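Local coordinates for protein catechol 1,2-dioxygenase (PDB 1DMH) that cleaves the aromatic ring of catechol with dioxygen at a ferric iron, giving cis,cis-muconate in the beta-ketoadipate pathway, at residues K31-I34 against H35-S39; Q9-Q12 against D13-V17. One frame throughout, in Å; residues are numbered along the deposited sequence.

Interaction 1: residues K31-I34 against H35-S39. With LIO ([1-pentadecanoyl-2-decanoyl-glycerol-3-yl]phosphonyl choline), chain G.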
loop_
_atom_site.group_PDB
_atom_site.type_symbol
_atom_site.label_atom_id
_atom_site.label_comp_id
_atom_site.label_asym_id
_atom_site.label_seq_id
_atom_site.Cartn_x
_atom_site.Cartn_y
_atom_site.Cartn_z
ATOM N N LYS A 31 14.280 -7.281 8.339
ATOM C CA LYS A 31 13.662 -7.640 9.613
ATOM C C LYS A 31 13.717 -6.475 10.611
ATOM O O LYS A 31 12.779 -6.223 11.367
ATOM C CB LYS A 31 14.362 -8.859 10.211
ATOM C CG LYS A 31 14.297 -10.132 9.358
ATOM C CD LYS A 31 15.013 -11.241 10.114
ATOM C CE LYS A 31 15.015 -12.553 9.374
ATOM N NZ LYS A 31 15.745 -13.546 10.213
ATOM N N GLN A 32 14.835 -5.763 10.603
ATOM C CA GLN A 32 15.026 -4.622 11.485
ATOM C C GLN A 32 13.986 -3.545 11.208
ATOM O O GLN A 32 13.387 -2.996 12.130
ATOM C CB GLN A 32 16.417 -4.050 11.257
ATOM C CG GLN A 32 16.697 -2.783 11.994
ATOM C CD GLN A 32 18.129 -2.287 11.748
ATOM O OE1 GLN A 32 18.504 -1.924 10.615
ATOM N NE2 GLN A 32 18.946 -2.295 12.812
ATOM N N ILE A 33 13.784 -3.243 9.933
ATOM C CA ILE A 33 12.823 -2.209 9.551
ATOM C C ILE A 33 11.386 -2.669 9.849
ATOM O O ILE A 33 10.602 -1.934 10.459
ATOM C CB ILE A 33 13.005 -1.822 8.048
ATOM C CG1 ILE A 33 14.394 -1.174 7.865
ATOM C CG2 ILE A 33 11.859 -0.855 7.568
ATOM C CD1 ILE A 33 14.800 -1.015 6.406
ATOM N N ILE A 34 11.052 -3.893 9.447
ATOM C CA ILE A 34 9.716 -4.433 9.688
ATOM C C ILE A 34 9.382 -4.457 11.176
ATOM O O ILE A 34 8.283 -4.047 11.570
ATOM C CB ILE A 34 9.582 -5.855 9.128
ATOM C CG1 ILE A 34 9.694 -5.818 7.604
ATOM C CG2 ILE A 34 8.234 -6.451 9.534
ATOM C CD1 ILE A 34 8.620 -4.988 6.947
ATOM N N HIS A 35 10.312 -4.919 12.014
ATOM C CA HIS A 35 10.037 -4.943 13.441
ATOM C C HIS A 35 9.688 -3.545 13.964
ATOM O O HIS A 35 8.733 -3.378 14.709
ATOM C CB HIS A 35 11.219 -5.513 14.218
ATOM C CG HIS A 35 10.952 -5.644 15.684
ATOM N ND1 HIS A 35 11.501 -4.794 16.621
ATOM C CD2 HIS A 35 10.105 -6.454 16.362
ATOM C CE1 HIS A 35 11.001 -5.070 17.810
ATOM N NE2 HIS A 35 10.152 -6.074 17.681
ATOM N N ARG A 36 10.436 -2.533 13.553
ATOM C CA ARG A 36 10.153 -1.175 14.011
ATOM C C ARG A 36 8.822 -0.643 13.492
ATOM O O ARG A 36 8.034 -0.083 14.250
ATOM C CB ARG A 36 11.287 -0.235 13.584
ATOM C CG ARG A 36 11.021 1.249 13.797
ATOM C CD ARG A 36 10.740 1.595 15.234
ATOM N NE ARG A 36 10.682 3.045 15.390
ATOM C CZ ARG A 36 11.757 3.815 15.562
ATOM N NH1 ARG A 36 12.975 3.271 15.623
ATOM N NH2 ARG A 36 11.625 5.130 15.600
ATOM N N VAL A 37 8.564 -0.805 12.199
ATOM C CA VAL A 37 7.313 -0.321 11.642
ATOM C C VAL A 37 6.103 -1.024 12.279
ATOM O O VAL A 37 5.118 -0.368 12.606
ATOM C CB VAL A 37 7.288 -0.480 10.096
ATOM C CG1 VAL A 37 5.934 -0.026 9.550
ATOM C CG2 VAL A 37 8.383 0.365 9.475
ATOM N N LEU A 38 6.165 -2.343 12.470
ATOM C CA LEU A 38 5.037 -3.057 13.100
ATOM C C LEU A 38 4.821 -2.613 14.539
ATOM O O LEU A 38 3.696 -2.442 14.990
ATOM C CB LEU A 38 5.250 -4.569 13.128
ATOM C CG LEU A 38 5.231 -5.305 11.801
ATOM C CD1 LEU A 38 5.376 -6.791 12.062
ATOM C CD2 LEU A 38 3.926 -5.020 11.103
ATOM N N SER A 39 5.912 -2.455 15.269
ATOM C CA SER A 39 5.819 -2.029 16.651
ATOM C C SER A 39 5.135 -0.687 16.719
ATOM O O SER A 39 4.208 -0.505 17.490
ATOM C CB SER A 39 7.212 -1.937 17.276
ATOM O OG SER A 39 7.781 -3.232 17.330
HETATM C C1 LIO G . 14.930 -5.830 -1.585
HETATM C C2 LIO G . 13.908 -5.756 -0.654
HETATM C C3 LIO G . 14.161 -4.685 0.188
HETATM C C4 LIO G . 18.739 -5.727 -3.672
HETATM C C5 LIO G . 19.598 -6.669 -4.550
HETATM C C6 LIO G . 20.952 -4.824 -5.478
HETATM C C7 LIO G . 21.736 -7.096 -5.627
HETATM C C8 LIO G . 21.725 -5.995 -3.508
HETATM C C11 LIO G . 15.310 -2.717 1.039
HETATM C C12 LIO G . 14.104 -2.638 2.015
HETATM C C13 LIO G . 13.823 -1.182 2.387
HETATM C C14 LIO G . 12.644 -1.078 3.349
HETATM C C15 LIO G . 11.813 0.127 2.931
HETATM C C16 LIO G . 11.195 0.817 4.134
HETATM C C17 LIO G . 10.392 2.010 3.618
HETATM C C18 LIO G . 9.490 2.571 4.714
HETATM C C19 LIO G . 8.034 2.459 4.267
HETATM C C20 LIO G . 7.519 3.835 3.865
HETATM C C21 LIO G . 6.188 3.675 3.132
HETATM C C22 LIO G . 5.613 5.065 2.825
HETATM C C23 LIO G . 4.488 4.918 1.810
HETATM C C24 LIO G . 3.898 6.279 1.490
HETATM C C25 LIO G . 3.100 6.169 0.201
HETATM C C31 LIO G . 11.237 -5.719 -0.567
HETATM C C32 LIO G . 11.063 -5.511 0.943
HETATM C C33 LIO G . 10.467 -4.112 1.182
HETATM C C34 LIO G . 9.065 -4.227 1.778
HETATM C C35 LIO G . 8.908 -3.197 2.889
HETATM C C36 LIO G . 7.472 -2.694 2.928
HETATM C C37 LIO G . 7.108 -2.344 4.372
HETATM C C38 LIO G . 5.663 -1.833 4.446
HETATM C C39 LIO G . 4.710 -2.998 4.758
HETATM C C40 LIO G . 3.572 -2.505 5.660
HETATM N N LIO G . 20.992 -6.139 -4.787
HETATM O O2 LIO G . 12.541 -5.812 -1.267
HETATM O O3 LIO G . 15.322 -3.825 0.067
HETATM O O11 LIO G . 16.228 -1.894 1.060
HETATM O O31 LIO G . 10.213 -5.801 -1.252
HETATM O O1P LIO G . 17.682 -6.356 -0.881
HETATM O O2P LIO G . 17.628 -8.311 -2.381
HETATM O O3P LIO G . 15.531 -7.096 -1.953
HETATM O O4P LIO G . 17.354 -6.046 -3.317
HETATM P P LIO G . 17.044 -6.941 -2.127
#

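Interaction 2: residues Q9-Q12 against D13-V17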
loop_
_atom_site.group_PDB
_atom_site.type_symbol
_atom_site.label_atom_id
_atom_site.label_comp_id
_atom_site.label_asym_id
_atom_site.label_seq_id
_atom_site.Cartn_x
_atom_site.Cartn_y
_atom_site.Cartn_z
ATOM N N GLN A 9 4.087 -8.862 27.644
ATOM C CA GLN A 9 5.054 -9.768 27.043
ATOM C C GLN A 9 4.468 -10.525 25.867
ATOM O O GLN A 9 5.178 -10.825 24.919
ATOM C CB GLN A 9 5.593 -10.767 28.073
ATOM C CG GLN A 9 6.511 -10.103 29.100
ATOM C CD GLN A 9 7.612 -9.245 28.431
ATOM O OE1 GLN A 9 8.482 -9.768 27.713
ATOM N NE2 GLN A 9 7.557 -7.919 28.653
ATOM N N ASP A 10 3.179 -10.840 25.922
ATOM C CA ASP A 10 2.562 -11.561 24.818
ATOM C C ASP A 10 2.626 -10.760 23.515
ATOM O O ASP A 10 2.971 -11.313 22.470
ATOM C CB ASP A 10 1.124 -11.916 25.166
ATOM C CG ASP A 10 1.044 -12.793 26.389
ATOM O OD1 ASP A 10 1.702 -13.850 26.377
ATOM O OD2 ASP A 10 0.347 -12.432 27.365
ATOM N N VAL A 11 2.313 -9.464 23.569
ATOM C CA VAL A 11 2.376 -8.640 22.365
ATOM C C VAL A 11 3.827 -8.372 21.934
ATOM O O VAL A 11 4.160 -8.463 20.747
ATOM C CB VAL A 11 1.629 -7.312 22.561
ATOM C CG1 VAL A 11 1.880 -6.372 21.359
ATOM C CG2 VAL A 11 0.143 -7.602 22.714
ATOM N N GLN A 12 4.701 -8.065 22.887
ATOM C CA GLN A 12 6.093 -7.814 22.533
ATOM C C GLN A 12 6.770 -9.038 21.884
ATOM O O GLN A 12 7.492 -8.887 20.884
ATOM C CB GLN A 12 6.845 -7.327 23.773
ATOM C CG GLN A 12 6.269 -5.990 24.279
ATOM C CD GLN A 12 6.334 -4.913 23.218
ATOM O OE1 GLN A 12 7.405 -4.648 22.673
ATOM N NE2 GLN A 12 5.203 -4.292 22.912
ATOM N N ASP A 13 6.532 -10.241 22.420
ATOM C CA ASP A 13 7.124 -11.444 21.830
ATOM C C ASP A 13 6.525 -11.725 20.464
ATOM O O ASP A 13 7.229 -12.126 19.522
ATOM C CB ASP A 13 6.921 -12.668 22.720
ATOM C CG ASP A 13 7.756 -12.609 23.988
ATOM O OD1 ASP A 13 8.797 -11.900 23.981
ATOM O OD2 ASP A 13 7.383 -13.291 24.976
ATOM N N PHE A 14 5.217 -11.505 20.363
ATOM C CA PHE A 14 4.512 -11.706 19.111
ATOM C C PHE A 14 5.154 -10.838 18.010
ATOM O O PHE A 14 5.389 -11.305 16.902
ATOM C CB PHE A 14 3.033 -11.339 19.283
ATOM C CG PHE A 14 2.195 -11.603 18.046
ATOM C CD1 PHE A 14 2.211 -12.858 17.442
ATOM C CD2 PHE A 14 1.377 -10.607 17.505
ATOM C CE1 PHE A 14 1.428 -13.133 16.318
ATOM C CE2 PHE A 14 0.582 -10.864 16.371
ATOM C CZ PHE A 14 0.611 -12.137 15.778
ATOM N N LEU A 15 5.432 -9.574 18.321
ATOM C CA LEU A 15 6.049 -8.674 17.353
ATOM C C LEU A 15 7.404 -9.213 16.874
ATOM O O LEU A 15 7.790 -9.013 15.719
ATOM C CB LEU A 15 6.226 -7.280 17.975
ATOM C CG LEU A 15 4.972 -6.397 18.050
ATOM C CD1 LEU A 15 5.167 -5.222 18.978
ATOM C CD2 LEU A 15 4.636 -5.910 16.639
ATOM N N ARG A 16 8.136 -9.890 17.758
ATOM C CA ARG A 16 9.431 -10.412 17.351
ATOM C C ARG A 16 9.237 -11.608 16.432
ATOM O O ARG A 16 9.972 -11.778 15.460
ATOM C CB ARG A 16 10.272 -10.793 18.575
ATOM C CG ARG A 16 10.698 -9.593 19.433
ATOM C CD ARG A 16 11.603 -10.079 20.561
ATOM N NE ARG A 16 12.844 -10.629 20.016
ATOM C CZ ARG A 16 13.847 -9.876 19.578
ATOM N NH1 ARG A 16 13.743 -8.553 19.646
ATOM N NH2 ARG A 16 14.920 -10.436 19.027
ATOM N N VAL A 17 8.241 -12.433 16.735
ATOM C CA VAL A 17 7.946 -13.595 15.895
ATOM C C VAL A 17 7.499 -13.185 14.483
ATOM O O VAL A 17 8.013 -13.680 13.476
ATOM C CB VAL A 17 6.839 -14.435 16.526
ATOM C CG1 VAL A 17 6.423 -15.566 15.578
ATOM C CG2 VAL A 17 7.319 -14.970 17.854
#

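Interaction 1: residues K31-I34 against H35-S39
Ile-34 lies alongside Leu-38, one helical turn further on, and its two branches serve different neighbours. Its CB is the branch point from which CG1 and CG2 part. CG2, held anti to the backbone N, runs toward the following turn and meets Leu-38 CD1 at 3.8 Å. The other branch, CG1, is anti to the carbonyl carbon (chi1 -66°) and carries CD1 to the phospholipid, where it touches LIO C37 of the shorter acyl chain at 4.0 Å. A branched aliphatic residue suits this place because one branch packs along the helix while the other meets the acyl chain.

Ile-33 also meets the lipid, but with both branches: CD1 presses on C14 of the longer acyl chain at 3.7 Å, while CG2 touches both C16 of the lipid and Val-37 CG2, the latter at 4.1 Å. Beneath these pairs run i to i+4 backbone bonds, among them Val-37 N to Ile-33 O with an N-H...O angle of 173°.

Polar contacts begin at His-35, whose carbonyl oxygen takes two bonds from Ser-39, from N and from OG (2.8 Å for OG to His-35 O), arriving from opposite faces of the carbonyl plane. A small hydroxyl can bend back onto its own helix in this way, and the same OG lies over one face of the imidazole, offset toward the rim. Arg-36 turns instead to acids, Asp-40 of its own helix and Asp-47 of the second subunit. One flank of helix 28-47, with Ile-33 and Ile-34, thus lines a phospholipid pocket while Arg-36 faces the second subunit, as befits the N-terminal helical zipper that joins the two subunits of catechol 1,2-dioxygenase.

Interaction 2: residues Q9-Q12 against D13-V17
Gln-12 lays its side chain beside that of Leu-15, both pointing the same way, with NE2 4.0 Å from Leu-15 CD1. The glutamine chain is folded rather than extended: after CG leaves anti to the carbonyl carbon, a second bend (chi2 -58°) brings the amide round, and its NE2 is hydrogen-bonded to the carbonyl of Phe-6, in the segment leading into the helix. A long, flexible amide can thus tie that segment down.

Val-11 completes the apolar side, its CG1 standing 4.2 Å from Leu-15 CD1 across one turn. This is the short helix 9-18 at the N-terminal end of the helical zipper, and within it Val-11 and Leu-15 are buried: Leu-15 packs against helix 28-47, where it touches Tyr-42, and Val-11 on Met-86 of the second subunit. Phe-14 projects further round, where its ring makes edge-to-face contacts with His-82 and Tyr-255 of that subunit. Its reach suits an aromatic residue placed at the dimer interface.

Regular i to i+4 bonds hold the turns. Asp-13 N donates to Gln-9 O at 2.9 Å, whereas Arg-16 N reaches Gln-12 O only weakly, at 3.3 Å with an N-H...O angle of 142°. On the polar side Asp-13 curls its carboxylate back past the preceding turn, placing OD2 3.3 Å from Gln-9 O; both atoms are acceptors, so this approach is close but not bonding. Asp-10 and Asp-13 are both exposed, as suits acids, and their like-charged oxygens, Asp-10 OD1 and Asp-13 OD2, stand 5.9 Å apart without contact.

Overall arrangement
Interactions 1 and 2 belong to successive helices, 28-47 and 9-18, and their centres are 12 Å apart. Leu-15 is the main point of contact between them: its CD2 packs 3.8 Å from Leu-38 CB, its CD1 3.7 Å from Ser-39 OG, and its carbonyl O lies 3.5 Å from His-35 CD2. Interaction 1 has one flank against the phospholipid and another against helix 9-18, whereas the Leu-15 side chain of interaction 2 remains about 11 Å from a bound lipid. Both touch the second subunit, yet neither supplies a ligand to the iron, which is bound here by Tyr-164, His-224 and His-226.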